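Local structure of 3-dehydroquinate dehydratase (Clostridium difficile, 4H3D) at residues Gln9-Thr14 with Ile76-Leu81; Asn58-Lys63 with Lys94-Asp99; Val127-Val132 with Gln166-Asp171; Ser216-Glu221 with Gly239-Lys244. The protein catalyses the cis-dehydration of 3-dehydroquinate to 3-dehydroshikimate through an imine intermediate, the third step of the chorismate pathway to aromatic amino acids. All blocks are in the same frame, centred on the assembly; numbering follows the deposited sequence. Where two conformers were deposited one is given.

Contact 1. Residues Gln9-Thr14 with Ile76-Leu81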
# COMPACT_ATOMS: atom_id res chain seq x y z
N GLN B 9 12.49 -20.93 -9.68
CA GLN B 9 11.36 -21.67 -10.23
C GLN B 9 10.96 -22.78 -9.27
O GLN B 9 11.80 -23.56 -8.82
CB GLN B 9 11.75 -22.28 -11.58
CG GLN B 9 10.58 -22.93 -12.37
CD GLN B 9 9.62 -21.92 -13.01
OE1 GLN B 9 8.49 -22.26 -13.36
NE2 GLN B 9 10.08 -20.67 -13.18
N VAL B 10 9.67 -22.83 -8.94
CA VAL B 10 9.11 -23.89 -8.10
C VAL B 10 7.87 -24.36 -8.86
O VAL B 10 7.01 -23.55 -9.23
CB VAL B 10 8.79 -23.42 -6.65
CG1 VAL B 10 10.08 -23.17 -5.89
CG2 VAL B 10 7.90 -22.18 -6.63
N LYS B 11 7.78 -25.67 -9.13
CA LYS B 11 6.72 -26.18 -9.99
C LYS B 11 6.72 -25.25 -11.22
O LYS B 11 7.80 -24.98 -11.76
CB LYS B 11 5.37 -26.29 -9.24
CG LYS B 11 4.93 -27.70 -8.93
CD LYS B 11 5.90 -28.48 -8.13
CE LYS B 11 5.41 -29.91 -7.95
NZ LYS B 11 6.42 -30.77 -7.26
N ASN B 12 5.55 -24.76 -11.61
CA ASN B 12 5.42 -23.91 -12.78
C ASN B 12 5.27 -22.42 -12.41
O ASN B 12 4.69 -21.65 -13.17
CB ASN B 12 4.22 -24.40 -13.59
CG ASN B 12 4.22 -25.92 -13.78
OD1 ASN B 12 5.20 -26.50 -14.25
ND2 ASN B 12 3.12 -26.56 -13.41
N ILE B 13 5.79 -22.03 -11.24
CA ILE B 13 5.71 -20.64 -10.74
C ILE B 13 7.14 -20.06 -10.75
O ILE B 13 8.07 -20.73 -10.31
CB ILE B 13 5.14 -20.57 -9.28
CG1 ILE B 13 3.65 -20.90 -9.26
CG2 ILE B 13 5.34 -19.21 -8.68
CD1 ILE B 13 2.77 -19.96 -10.12
N THR B 14 7.31 -18.84 -11.26
CA THR B 14 8.64 -18.19 -11.33
C THR B 14 8.71 -17.05 -10.32
O THR B 14 8.20 -15.97 -10.57
CB THR B 14 8.91 -17.59 -12.74
OG1 THR B 14 8.78 -18.61 -13.73
CG2 THR B 14 10.31 -17.00 -12.81
N ILE B 76 -3.52 -30.93 -3.57
CA ILE B 76 -3.10 -29.64 -4.15
C ILE B 76 -2.43 -29.77 -5.51
O ILE B 76 -2.11 -28.76 -6.16
CB ILE B 76 -2.20 -28.84 -3.21
CG1 ILE B 76 -0.80 -29.46 -3.11
CG2 ILE B 76 -2.86 -28.73 -1.85
CD1 ILE B 76 0.16 -28.56 -2.34
N HIS B 77 -2.21 -31.02 -5.92
CA HIS B 77 -1.65 -31.36 -7.22
C HIS B 77 -0.29 -30.70 -7.46
O HIS B 77 0.66 -31.02 -6.78
CB HIS B 77 -2.65 -31.01 -8.34
CG HIS B 77 -2.48 -31.85 -9.58
ND1 HIS B 77 -1.56 -31.55 -10.57
CD2 HIS B 77 -3.12 -32.98 -9.99
CE1 HIS B 77 -1.64 -32.46 -11.53
NE2 HIS B 77 -2.58 -33.33 -11.20
N ASP B 78 -0.21 -29.79 -8.42
CA ASP B 78 1.06 -29.18 -8.77
C ASP B 78 1.26 -27.79 -8.19
O ASP B 78 2.14 -27.08 -8.64
CB ASP B 78 1.25 -29.17 -10.29
CG ASP B 78 1.50 -30.56 -10.86
OD1 ASP B 78 2.32 -31.32 -10.28
OD2 ASP B 78 0.88 -30.89 -11.91
N ILE B 79 0.47 -27.41 -7.19
CA ILE B 79 0.68 -26.11 -6.53
C ILE B 79 1.99 -26.20 -5.73
O ILE B 79 2.20 -27.17 -5.00
CB ILE B 79 -0.50 -25.75 -5.59
CG1 ILE B 79 -1.76 -25.49 -6.40
CG2 ILE B 79 -0.18 -24.51 -4.77
CD1 ILE B 79 -3.00 -25.20 -5.54
N PRO B 80 2.90 -25.21 -5.88
CA PRO B 80 4.12 -25.29 -5.08
C PRO B 80 3.83 -25.36 -3.58
O PRO B 80 2.97 -24.64 -3.08
CB PRO B 80 4.85 -24.00 -5.42
CG PRO B 80 4.38 -23.64 -6.83
CD PRO B 80 2.99 -24.23 -6.98
N LEU B 81 4.54 -26.24 -2.87
CA LEU B 81 4.34 -26.42 -1.44
C LEU B 81 5.60 -26.06 -0.68
O LEU B 81 6.70 -26.60 -0.95
CB LEU B 81 3.96 -27.87 -1.14
CG LEU B 81 3.73 -28.25 0.32
CD1 LEU B 81 2.56 -27.48 0.90
CD2 LEU B 81 3.47 -29.77 0.43

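Contact 2. Residues Asn58-Lys63 with Lys94-Asp99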
# COMPACT_ATOMS: atom_id res chain seq x y z
N ASN B 58 1.08 -34.10 15.91
CA ASN B 58 1.99 -35.25 15.85
C ASN B 58 3.29 -34.96 15.10
O ASN B 58 3.92 -35.89 14.59
CB ASN B 58 1.26 -36.46 15.23
CG ASN B 58 0.10 -36.93 16.09
OD1 ASN B 58 0.15 -36.82 17.31
ND2 ASN B 58 -0.94 -37.44 15.46
N VAL B 59 3.73 -33.69 15.10
CA VAL B 59 4.94 -33.29 14.35
C VAL B 59 6.18 -34.07 14.76
O VAL B 59 7.09 -34.24 13.96
CB VAL B 59 5.21 -31.74 14.45
CG1 VAL B 59 5.50 -31.31 15.87
CG2 VAL B 59 6.38 -31.32 13.51
N GLU B 60 6.22 -34.56 16.00
CA GLU B 60 7.39 -35.31 16.49
C GLU B 60 7.50 -36.74 15.94
O GLU B 60 8.50 -37.41 16.14
CB GLU B 60 7.42 -35.33 18.01
CG GLU B 60 7.68 -33.96 18.61
CD GLU B 60 7.45 -33.95 20.11
OE1 GLU B 60 6.29 -34.10 20.55
OE2 GLU B 60 8.44 -33.77 20.83
N ASN B 61 6.46 -37.19 15.24
CA ASN B 61 6.47 -38.49 14.62
C ASN B 61 6.57 -38.34 13.10
O ASN B 61 5.59 -37.98 12.42
CB ASN B 61 5.24 -39.26 15.00
CG ASN B 61 5.34 -40.70 14.64
OD1 ASN B 61 5.29 -41.06 13.48
ND2 ASN B 61 5.49 -41.56 15.66
N ILE B 62 7.76 -38.61 12.57
CA ILE B 62 8.05 -38.38 11.16
C ILE B 62 7.10 -39.16 10.24
O ILE B 62 6.71 -38.66 9.19
CB ILE B 62 9.54 -38.70 10.84
CG1 ILE B 62 9.90 -38.21 9.45
CG2 ILE B 62 9.83 -40.18 10.99
CD1 ILE B 62 9.72 -36.74 9.28
N LYS B 63 6.73 -40.37 10.64
CA LYS B 63 5.82 -41.18 9.84
C LYS B 63 4.45 -40.51 9.67
O LYS B 63 3.87 -40.54 8.58
CB LYS B 63 5.68 -42.57 10.46
CG LYS B 63 4.80 -43.51 9.68
CD LYS B 63 4.84 -44.93 10.27
CE LYS B 63 3.99 -45.86 9.47
NZ LYS B 63 3.94 -47.22 10.04
N LYS B 94 5.53 -25.26 18.93
CA LYS B 94 6.00 -26.51 19.52
C LYS B 94 7.51 -26.56 19.74
O LYS B 94 8.30 -26.31 18.82
CB LYS B 94 5.59 -27.62 18.55
CG LYS B 94 6.04 -29.00 18.89
CD LYS B 94 5.34 -29.56 20.13
CE LYS B 94 5.75 -31.01 20.28
NZ LYS B 94 5.08 -31.67 21.41
N LEU B 95 7.91 -26.89 20.96
CA LEU B 95 9.32 -27.07 21.28
C LEU B 95 9.80 -28.43 20.74
O LEU B 95 9.15 -29.45 20.98
CB LEU B 95 9.57 -27.05 22.79
CG LEU B 95 9.33 -25.74 23.55
CD1 LEU B 95 9.41 -25.99 25.06
CD2 LEU B 95 10.35 -24.67 23.12
N ILE B 96 10.90 -28.42 19.99
CA ILE B 96 11.55 -29.66 19.54
C ILE B 96 13.06 -29.47 19.62
O ILE B 96 13.56 -28.34 19.73
CB ILE B 96 11.17 -30.09 18.09
CG1 ILE B 96 11.64 -29.04 17.08
CG2 ILE B 96 9.68 -30.38 18.01
CD1 ILE B 96 11.42 -29.45 15.60
N SER B 97 13.80 -30.57 19.55
CA SER B 97 15.23 -30.49 19.63
C SER B 97 15.83 -30.00 18.32
O SER B 97 15.20 -30.03 17.26
CB SER B 97 15.85 -31.85 19.99
OG SER B 97 15.77 -32.76 18.91
N ARG B 98 17.07 -29.56 18.44
CA ARG B 98 17.88 -29.10 17.33
C ARG B 98 18.10 -30.26 16.35
O ARG B 98 18.00 -30.10 15.13
CB ARG B 98 19.19 -28.60 17.92
CG ARG B 98 20.29 -28.25 16.98
CD ARG B 98 21.29 -27.40 17.76
NE ARG B 98 20.58 -26.24 18.28
CZ ARG B 98 20.47 -25.09 17.62
NH1 ARG B 98 21.07 -24.97 16.45
NH2 ARG B 98 19.79 -24.07 18.14
N ASP B 99 18.40 -31.43 16.91
CA ASP B 99 18.61 -32.63 16.11
C ASP B 99 17.34 -33.02 15.37
O ASP B 99 17.41 -33.40 14.20
CB ASP B 99 19.10 -33.79 16.98
CG ASP B 99 20.57 -33.64 17.39
OD1 ASP B 99 21.31 -32.88 16.73
OD2 ASP B 99 20.97 -34.30 18.35

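Contact 3. Residues Val127-Val132 with Gln166-Asp171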
# COMPACT_ATOMS: atom_id res chain seq x y z
N VAL B 127 23.68 -26.28 11.39
CA VAL B 127 22.36 -26.78 11.02
C VAL B 127 22.01 -26.36 9.59
O VAL B 127 21.64 -27.19 8.75
CB VAL B 127 21.27 -26.27 11.97
CG1 VAL B 127 19.88 -26.46 11.37
CG2 VAL B 127 21.40 -26.95 13.32
N ILE B 128 22.16 -25.07 9.33
CA ILE B 128 21.86 -24.49 8.01
C ILE B 128 22.66 -25.15 6.89
O ILE B 128 22.09 -25.53 5.88
CB ILE B 128 22.11 -23.00 7.98
CG1 ILE B 128 21.11 -22.27 8.90
CG2 ILE B 128 21.95 -22.47 6.57
CD1 ILE B 128 21.49 -20.84 9.18
N ASP B 129 23.97 -25.29 7.07
CA ASP B 129 24.80 -25.94 6.05
C ASP B 129 24.30 -27.33 5.73
O ASP B 129 24.18 -27.71 4.55
CB ASP B 129 26.28 -25.99 6.46
CG ASP B 129 27.01 -24.66 6.25
OD1 ASP B 129 26.41 -23.72 5.69
OD2 ASP B 129 28.19 -24.56 6.65
N GLU B 130 23.97 -28.09 6.77
CA GLU B 130 23.50 -29.45 6.56
C GLU B 130 22.16 -29.50 5.83
O GLU B 130 22.01 -30.24 4.85
CB GLU B 130 23.42 -30.23 7.89
CG GLU B 130 23.07 -31.70 7.67
CD GLU B 130 23.07 -32.54 8.94
OE1 GLU B 130 23.43 -32.04 10.02
OE2 GLU B 130 22.70 -33.73 8.85
N VAL B 131 21.20 -28.70 6.30
CA VAL B 131 19.87 -28.72 5.71
C VAL B 131 19.85 -28.09 4.30
O VAL B 131 19.18 -28.61 3.41
CB VAL B 131 18.83 -28.03 6.60
CG1 VAL B 131 17.46 -28.11 5.97
CG2 VAL B 131 18.83 -28.69 7.99
N VAL B 132 20.57 -27.00 4.11
CA VAL B 132 20.59 -26.36 2.78
C VAL B 132 21.25 -27.26 1.73
O VAL B 132 20.70 -27.44 0.65
CB VAL B 132 21.29 -24.99 2.79
CG1 VAL B 132 21.52 -24.50 1.37
CG2 VAL B 132 20.49 -24.00 3.56
N GLN B 166 22.11 -14.87 1.74
CA GLN B 166 22.64 -15.20 0.40
C GLN B 166 23.92 -16.00 0.52
O GLN B 166 24.11 -17.01 -0.19
CB GLN B 166 22.91 -13.94 -0.43
CG GLN B 166 21.67 -13.25 -0.91
CD GLN B 166 21.98 -12.16 -1.95
OE1 GLN B 166 21.18 -11.89 -2.83
NE2 GLN B 166 23.16 -11.55 -1.84
N GLU B 167 24.82 -15.57 1.41
CA GLU B 167 26.10 -16.26 1.60
C GLU B 167 25.90 -17.70 2.05
O GLU B 167 26.70 -18.58 1.70
CB GLU B 167 26.99 -15.50 2.60
CG GLU B 167 27.45 -14.13 2.10
CD GLU B 167 28.12 -13.29 3.20
OE1 GLU B 167 28.33 -13.81 4.33
OE2 GLU B 167 28.43 -12.10 2.93
N LEU B 168 24.85 -17.95 2.82
CA LEU B 168 24.53 -19.29 3.31
C LEU B 168 23.81 -20.16 2.26
O LEU B 168 23.49 -21.31 2.51
CB LEU B 168 23.73 -19.21 4.60
CG LEU B 168 24.54 -18.80 5.83
CD1 LEU B 168 23.62 -18.43 7.01
CD2 LEU B 168 25.55 -19.89 6.23
N GLY B 169 23.57 -19.60 1.09
CA GLY B 169 22.94 -20.36 0.01
C GLY B 169 21.43 -20.32 -0.03
O GLY B 169 20.81 -21.14 -0.71
N ALA B 170 20.79 -19.38 0.68
CA ALA B 170 19.33 -19.29 0.57
C ALA B 170 18.96 -18.97 -0.87
O ALA B 170 19.59 -18.13 -1.50
CB ALA B 170 18.78 -18.20 1.47
N ASP B 171 17.96 -19.65 -1.41
CA ASP B 171 17.44 -19.28 -2.70
C ASP B 171 16.60 -18.01 -2.51
O ASP B 171 16.52 -17.18 -3.42
CB ASP B 171 16.58 -20.41 -3.27
CG ASP B 171 17.38 -21.67 -3.53
OD1 ASP B 171 18.07 -21.73 -4.56
OD2 ASP B 171 17.30 -22.61 -2.71
O HOH W 1 24.73 -23.51 3.49

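Contact 4. Residues Ser216-Glu221 with Gly239-Lys244. With SHL (5-hydroxy-6-methyl-4-oxo-4H-pyran-2-carboxylic acid), chain I.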
# COMPACT_ATOMS: atom_id res chain seq x y z
N SER B 216 3.64 -3.13 3.56
CA SER B 216 4.77 -3.96 3.18
C SER B 216 4.33 -5.27 2.52
O SER B 216 5.15 -5.94 1.89
CB SER B 216 5.63 -4.28 4.39
OG SER B 216 4.97 -5.17 5.27
N ARG B 217 3.06 -5.64 2.68
CA ARG B 217 2.51 -6.86 2.08
C ARG B 217 1.93 -6.57 0.72
O ARG B 217 1.63 -7.50 -0.05
CB ARG B 217 1.38 -7.44 2.93
CG ARG B 217 1.77 -7.78 4.32
CD ARG B 217 0.62 -8.42 5.07
NE ARG B 217 1.01 -8.70 6.45
CZ ARG B 217 1.46 -9.86 6.90
NH1 ARG B 217 1.59 -10.91 6.09
NH2 ARG B 217 1.78 -9.99 8.18
N LEU B 218 1.75 -5.28 0.42
CA LEU B 218 1.07 -4.87 -0.81
C LEU B 218 1.99 -4.37 -1.89
O LEU B 218 1.67 -4.51 -3.07
CB LEU B 218 0.07 -3.74 -0.50
CG LEU B 218 -0.97 -3.96 0.60
CD1 LEU B 218 -1.85 -2.74 0.74
CD2 LEU B 218 -1.83 -5.18 0.28
N CYS B 219 3.12 -3.79 -1.50
CA CYS B 219 3.96 -3.05 -2.44
C CYS B 219 5.24 -3.74 -2.91
O CYS B 219 6.21 -3.07 -3.28
CB CYS B 219 4.33 -1.70 -1.80
SG CYS B 219 5.38 -1.90 -0.36
N GLY B 220 5.24 -5.06 -2.91
CA GLY B 220 6.40 -5.82 -3.34
C GLY B 220 6.88 -5.54 -4.75
O GLY B 220 8.09 -5.50 -5.01
N GLU B 221 5.95 -5.33 -5.68
CA GLU B 221 6.35 -5.11 -7.06
C GLU B 221 7.18 -3.86 -7.20
O GLU B 221 8.10 -3.81 -8.01
CB GLU B 221 5.13 -5.08 -8.00
CG GLU B 221 5.50 -5.14 -9.45
CD GLU B 221 4.31 -5.39 -10.36
OE1 GLU B 221 4.41 -5.05 -11.56
OE2 GLU B 221 3.29 -5.90 -9.87
N GLY B 239 -3.46 -7.22 11.29
CA GLY B 239 -2.16 -7.17 10.64
C GLY B 239 -2.06 -8.20 9.51
O GLY B 239 -0.99 -8.40 8.93
N GLN B 240 -3.19 -8.87 9.22
CA GLN B 240 -3.26 -9.89 8.17
C GLN B 240 -4.28 -9.46 7.11
O GLN B 240 -5.19 -8.69 7.39
CB GLN B 240 -3.71 -11.23 8.76
CG GLN B 240 -2.78 -11.81 9.84
CD GLN B 240 -1.48 -12.40 9.30
OE1 GLN B 240 -1.32 -12.62 8.09
NE2 GLN B 240 -0.55 -12.67 10.20
N ILE B 241 -4.11 -9.96 5.90
CA ILE B 241 -5.02 -9.65 4.80
C ILE B 241 -5.42 -11.00 4.18
O ILE B 241 -4.56 -11.83 3.93
CB ILE B 241 -4.34 -8.69 3.77
CG1 ILE B 241 -5.23 -8.44 2.55
CG2 ILE B 241 -3.02 -9.24 3.30
CD1 ILE B 241 -4.66 -7.38 1.62
N SER B 242 -6.72 -11.23 3.98
CA SER B 242 -7.17 -12.50 3.40
C SER B 242 -6.59 -12.56 1.99
O SER B 242 -6.48 -11.52 1.31
CB SER B 242 -8.69 -12.60 3.36
OG SER B 242 -9.22 -11.76 2.36
N PHE B 243 -6.24 -13.75 1.54
CA PHE B 243 -5.53 -13.91 0.27
C PHE B 243 -6.30 -13.43 -0.96
O PHE B 243 -5.68 -12.98 -1.93
CB PHE B 243 -5.00 -15.35 0.10
CG PHE B 243 -6.03 -16.36 -0.28
CD1 PHE B 243 -6.30 -16.61 -1.62
CD2 PHE B 243 -6.71 -17.09 0.68
CE1 PHE B 243 -7.25 -17.55 -1.99
CE2 PHE B 243 -7.66 -18.03 0.32
CZ PHE B 243 -7.93 -18.26 -1.01
N LYS B 244 -7.63 -13.51 -0.92
CA LYS B 244 -8.46 -13.05 -2.05
C LYS B 244 -8.31 -11.54 -2.20
O LYS B 244 -8.11 -11.02 -3.31
CB LYS B 244 -9.93 -13.39 -1.83
CG LYS B 244 -10.24 -14.88 -1.78
CD LYS B 244 -11.71 -15.15 -1.47
CE LYS B 244 -11.96 -16.62 -1.23
NZ LYS B 244 -13.42 -16.93 -1.03
OAD SHL I . 2.44 -13.23 7.18
CAH SHL I . 3.01 -13.11 8.29
OAA SHL I . 2.49 -12.43 9.21
CAK SHL I . 4.28 -13.77 8.49
OAG SHL I . 4.83 -14.53 7.40
CAF SHL I . 5.96 -15.34 7.63
CAL SHL I . 6.40 -16.15 6.63
CAJ SHL I . 6.49 -15.33 8.87
OAC SHL I . 7.54 -16.10 9.14
CAI SHL I . 5.97 -14.54 9.86
CAE SHL I . 4.89 -13.77 9.68
OAB SHL I . 6.54 -14.53 11.06

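Contact 1. Residues Gln9-Thr14 with Ile76-Leu81
The pyrrolidine ring of Pro80 carries this contact, pressing its CG corner against Val10, Lys11 and Ile13, while the imidazole of His77 has Asp78 OD2 at its edge, in plane, with ND1 making a weak hydrogen bond to it. Residues 9-14 turn the N-terminal β-hairpin through a type II' turn from Val10 to Ile13. Residues 76-81 are the loop that leads from helix 62-76 into strand 81-84 of the TIM barrel, so the hairpin meets the barrel where its strands begin. Pro80 CG lies 3.7 Å from Lys11 CB and 3.7 Å from Ile13 CG1, and it also touches the backbone of the turn, 3.6 Å from Val10 O. Beyond CB, the Lys11 chain bends at chi2 (57°) and passes Asp78, crossing that side chain at about a right angle. Lys11 NZ stays 5.1 Å from Asp78 OD1 and is salt-bridged instead to Asp115, whose other carboxylate oxygen takes the N-H of Leu81. Hairpin and loop are thereby tied to one acid. The buried Val10 packs through CG2, set between its own backbone N and carbonyl carbon, 3.8 Å from Pro80 CB.

Contact 2. Residues Asn58-Lys63 with Lys94-Asp99
Lys94 reaches over from one β-α loop of the TIM barrel to Val59 and Glu60 in another. Its CB points at the opposing loop, and CG lies anti to the backbone N (chi1 176°), where it packs 3.8 Å from Val59 CG1. The chain then bends at chi2 (69°), and from there it runs straight. CE comes down on the carboxylate of Glu60, 3.4 Å from Glu60 CD, and also touches Glu60 CG at 3.9 Å, so the methylene shares the approach with the ammonium group. At the tip, Lys94 NZ gives a hydrogen bond of 2.8 Å to Glu60 OE1 and completes a salt bridge. NZ meets this oxygen from above the carboxylate plane, 63° out of it, as the two side chains cross at about a right angle. Behind the ion pair, Ile96 CG2 touches Glu60 CG at 4.1 Å, a small apolar contact beside the charges. The pair lies at the protein surface, and the contact buries little area; Val59 makes its inner edge.

Each loop ends at the N-cap of a helix. Asn61 OD1 caps Glu64 N at the start of helix 62-76, and Ser97 OG caps Tyr100 N at the start of helix 98-110. Val59 also packs on Leu104 of helix 98-110, and its O accepts a hydrogen bond from Tyr100 OH. The loops follow strands 48-52 and 81-84, neighbours in the barrel, and so join the N-terminal ends of helices 62-76 and 98-110, which follow them.

Contact 3. Residues Val127-Val132 with Gln166-Asp171
Ile128 holds CG1, and Leu168 CG, anti to the carbonyl carbon and beside the backbone N (chi1 -66° and -74°), and from there their CD1 methyls meet. The two side chains cross at about a right angle with the CD1 atoms 3.9 Å apart. This is packing in the α-layer of the TIM barrel: helix 125-137 packs on the turn that ends helix 155-167. Leu168 spreads its second methyl the other way, CD2 lying 4.0 Å from Asp129 OD1. Just beyond, Gly169 has positive phi (89°) and closes the helix in a Schellman motif, its N bonded back to Gln166 O at 2.9 Å. Val132 CG1 packs against this turn, 3.9 Å from Leu168 O and 4.0 Å from Gly169 O. Beneath, Ile128 and Leu168 both rest on Ile144 of strand 141-148. A water spans the outer side of the seam, donating to Asp129 OD1 at 2.8 Å and to Leu168 O at 2.7 Å. It gives both hydrogens, so OD1 acts as an acceptor, which is consistent with an ionised Asp129. Of the direct contacts, Ile128 with Leu168 is purely apolar, and the others set methyl groups against oxygens.

Contact 4. Residues Ser216-Glu221 with Gly239-Lys244
The active-site pocket of type I dehydroquinase, at the mouth of the TIM barrel, has part of its wall here: Arg217 and Gln240, both of which bind 3-dehydroquinate, hold the carboxylate of the comenic acid derivative in this structure. Arg217 is extended from CG to NE (chi2 -177°, chi3 -178°), CD passing Ile241. Its guanidinium makes a two-pronged grip on the ligand, NH1 to SHL OAD at 2.7 Å and NH2 to SHL OAA at 2.7 Å, both bonds nearly straight. OAD sits at the guanidinium edge, near its plane. Gln240, deposited in two conformers, bends at chi2 in the one described; its NE2 adds a longer bond of 3.2 Å to SHL OAA, and its OE1 lies over one face of the guanidinium, 3.9 Å from Arg217 NH1. Gly239 O approaches that group obliquely, 3.2 Å from Arg217 NE. The buried guanidinium facing both carboxylate oxygens would favour the ionised form of the acid. His147 and Arg86 also hydrogen-bond to SHL.

Away from the ligand the contact turns apolar: Ile241 CG2 lies 4.1 Å from Arg217 CD, and Ile241 CD1 lies 3.8 Å from Leu218 CD2. Leu218 and Ile241 continue onto Leu246 of helix 243-256, and reach Leu253 and Leu252 of the second subunit. The backbone of Ile241 bonds to Ala231, just after strand 227-229, so the contact joins short helix 215-218 to the loop leading into helix 243-256, at the dimer interface.

From the N terminus, the hairpin 9-14 comes first, and contact 1 closes only at 76-81, after two barrel strands and two helices have passed. Contact 2 opens inside that span at 58-63 and closes outside it at 94-99, so the two cross along the chain. Contacts 3 and 4 then follow in series, both closing shorter loops than contact 1, contact 4 the shortest of all. Contact 1 joins the hairpin to the start of strand 81-84, contact 2 links two successive β-α loops, contact 3 sets helix 125-137 on the end of helix 155-167, and contact 4 brings helix 215-218 to the loop before the final helix. Contacts 2 and 3 touch, Arg98 packing on Val127, whereas contact 4 lies across the chain's centre from both.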